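Local coordinates for protein amidohydrolase (Pseudomonas aeruginosa, PDB 2I5G) that probably acts as a metal-dependent dipeptidase of the M19 (membrane dipeptidase) family, cleaving dipeptides, at residues W261-K266 against T273-I278. The protein carries 2 engineered substitutions. Numbering follows the deposited sequence.
Sequences WLTHDK and TNFGKI
T263 puts its methyl CG2 over one face of the F275 ring in a CH-pi contact. The evidence is positional: CG2 lies 3.8 Å from the ring centroid, 23° off the normal. Displacement toward the rim leaves F275 CE2 3.5 Å from it. L262 adds a looser apolar contact at the ring edge, its CB 4.5 Å from F275 CE2.

Between the two threonines the contact is methyl to methyl, T263 CG2 to T273 CG2 at 3.7 Å, with the side chains crossing at about a right angle. T263 CB also packs on the backbone, 3.5 Å from T273 O.

No hydrogen bond joins the two segments, though a backbone one links T263 to L272, just before 273-278. The T263 torsion (chi1 51°) sends CG2 anti to the carbonyl carbon and turns OG1 back toward its own helix, where it hydrogen-bonds chiefly to F259 O, with E260 O as a second acceptor; the hydroxyl is thereby satisfied while the methyl faces the loop.

The contact thus folds the loop preceding helix 291-299 back on helix 256-263, which follows strand 244-246 in this TIM-barrel-clan M19 protein. F275 also touches F259 of that helix and meets F213, beyond strand 207-210, edge-to-face.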
loop_
_atom_site.group_PDB
_atom_site.type_symbol
_atom_site.label_atom_id
_atom_site.label_comp_id
_atom_site.label_asym_id
_atom_site.label_seq_id
_atom_site.Cartn_x
_atom_site.Cartn_y
_atom_site.Cartn_z
ATOM N N TRP A 261 -14.072 7.244 -12.438
ATOM C CA TRP A 261 -13.037 7.463 -11.437
ATOM C C TRP A 261 -13.195 6.493 -10.270
ATOM O O TRP A 261 -12.219 6.035 -9.676
ATOM C CB TRP A 261 -13.140 8.899 -10.932
ATOM C CG TRP A 261 -12.112 9.268 -9.941
ATOM C CD1 TRP A 261 -10.760 9.302 -10.133
ATOM C CD2 TRP A 261 -12.342 9.722 -8.607
ATOM N NE1 TRP A 261 -10.134 9.758 -8.999
ATOM C CE2 TRP A 261 -11.081 10.024 -8.047
ATOM C CE3 TRP A 261 -13.491 9.908 -7.830
ATOM C CZ2 TRP A 261 -10.935 10.508 -6.744
ATOM C CZ3 TRP A 261 -13.346 10.391 -6.530
ATOM C CH2 TRP A 261 -12.076 10.686 -6.005
ATOM N N LEU A 262 -14.440 6.193 -9.945
ATOM C CA LEU A 262 -14.749 5.280 -8.867
ATOM C C LEU A 262 -14.559 3.827 -9.320
ATOM O O LEU A 262 -14.289 2.953 -8.506
ATOM C CB LEU A 262 -16.200 5.503 -8.418
ATOM C CG LEU A 262 -16.500 6.146 -7.055
ATOM C CD1 LEU A 262 -15.635 7.355 -6.812
ATOM C CD2 LEU A 262 -17.971 6.528 -7.004
ATOM N N THR A 263 -14.672 3.568 -10.619
ATOM C CA THR A 263 -14.557 2.197 -11.110
ATOM C C THR A 263 -13.202 1.694 -11.617
ATOM O O THR A 263 -13.059 0.504 -11.929
ATOM C CB THR A 263 -15.613 1.929 -12.187
ATOM O OG1 THR A 263 -15.560 2.964 -13.176
ATOM C CG2 THR A 263 -16.999 1.892 -11.559
ATOM N N HIS A 264 -12.215 2.577 -11.708
ATOM C CA HIS A 264 -10.887 2.157 -12.146
ATOM C C HIS A 264 -9.948 2.243 -10.948
ATOM O O HIS A 264 -10.002 3.208 -10.185
ATOM C CB HIS A 264 -10.373 3.049 -13.280
ATOM C CG HIS A 264 -11.100 2.867 -14.577
ATOM N ND1 HIS A 264 -12.379 3.336 -14.790
ATOM C CD2 HIS A 264 -10.729 2.256 -15.727
ATOM C CE1 HIS A 264 -12.764 3.021 -16.015
ATOM N NE2 HIS A 264 -11.781 2.365 -16.604
ATOM N N ASP A 265 -9.097 1.236 -10.769
ATOM C CA ASP A 265 -8.165 1.232 -9.640
ATOM C C ASP A 265 -7.352 2.532 -9.592
ATOM O O ASP A 265 -6.834 2.986 -10.614
ATOM C CB ASP A 265 -7.218 0.027 -9.736
ATOM C CG ASP A 265 -6.343 -0.135 -8.496
ATOM O OD1 ASP A 265 -6.906 -0.243 -7.389
ATOM O OD2 ASP A 265 -5.095 -0.160 -8.627
ATOM N N LYS A 266 -7.248 3.121 -8.401
ATOM C CA LYS A 266 -6.507 4.366 -8.212
ATOM C C LYS A 266 -7.224 5.525 -8.890
ATOM O O LYS A 266 -6.713 6.644 -8.939
ATOM C CB LYS A 266 -5.089 4.244 -8.785
ATOM C CG LYS A 266 -4.032 3.751 -7.810
ATOM C CD LYS A 266 -4.358 2.390 -7.264
ATOM C CE LYS A 266 -3.294 1.929 -6.300
ATOM N NZ LYS A 266 -3.519 0.506 -5.956
ATOM N N THR A 273 -14.714 -2.656 -12.143
ATOM C CA THR A 273 -16.107 -3.052 -12.296
ATOM C C THR A 273 -16.848 -2.079 -13.203
ATOM O O THR A 273 -16.272 -1.112 -13.706
ATOM C CB THR A 273 -16.828 -3.075 -10.922
ATOM O OG1 THR A 273 -18.076 -3.762 -11.042
ATOM C CG2 THR A 273 -17.101 -1.654 -10.438
ATOM N N ASN A 274 -18.131 -2.359 -13.407
ATOM C CA ASN A 274 -18.997 -1.515 -14.218
ATOM C C ASN A 274 -20.361 -1.521 -13.547
ATOM O O ASN A 274 -21.027 -2.552 -13.497
ATOM C CB ASN A 274 -19.101 -2.048 -15.649
ATOM C CG ASN A 274 -19.998 -1.186 -16.530
ATOM O OD1 ASN A 274 -19.941 0.047 -16.490
ATOM N ND2 ASN A 274 -20.826 -1.837 -17.342
ATOM N N PHE A 275 -20.758 -0.370 -13.012
ATOM C CA PHE A 275 -22.040 -0.248 -12.327
ATOM C C PHE A 275 -23.202 -0.245 -13.298
ATOM O O PHE A 275 -24.226 -0.877 -13.057
ATOM C CB PHE A 275 -22.114 1.049 -11.513
ATOM C CG PHE A 275 -21.039 1.192 -10.475
ATOM C CD1 PHE A 275 -20.658 0.112 -9.684
ATOM C CD2 PHE A 275 -20.446 2.431 -10.246
ATOM C CE1 PHE A 275 -19.704 0.264 -8.679
ATOM C CE2 PHE A 275 -19.492 2.592 -9.245
ATOM C CZ PHE A 275 -19.123 1.506 -8.461
ATOM N N GLY A 276 -23.033 0.472 -14.401
ATOM C CA GLY A 276 -24.095 0.583 -15.377
ATOM C C GLY A 276 -24.861 1.856 -15.057
ATOM O O GLY A 276 -24.343 2.738 -14.373
ATOM N N LYS A 277 -26.092 1.953 -15.544
ATOM C CA LYS A 277 -26.933 3.119 -15.303
ATOM C C LYS A 277 -27.109 3.360 -13.804
ATOM O O LYS A 277 -27.301 2.416 -13.036
ATOM C CB LYS A 277 -28.304 2.904 -15.949
ATOM C CG LYS A 277 -28.238 2.583 -17.435
ATOM C CD LYS A 277 -29.119 1.377 -17.813
ATOM C CE LYS A 277 -28.523 0.032 -17.362
ATOM N NZ LYS A 277 -28.511 -0.174 -15.884
ATOM N N ILE A 278 -27.044 4.622 -13.393
ATOM C CA ILE A 278 -27.208 4.972 -11.986
ATOM C C ILE A 278 -28.618 5.510 -11.757
ATOM O O ILE A 278 -28.910 6.674 -12.020
ATOM C CB ILE A 278 -26.175 6.044 -11.533
ATOM C CG1 ILE A 278 -24.747 5.558 -11.802
ATOM C CG2 ILE A 278 -26.340 6.328 -10.044
ATOM C CD1 ILE A 278 -24.371 4.286 -11.045
#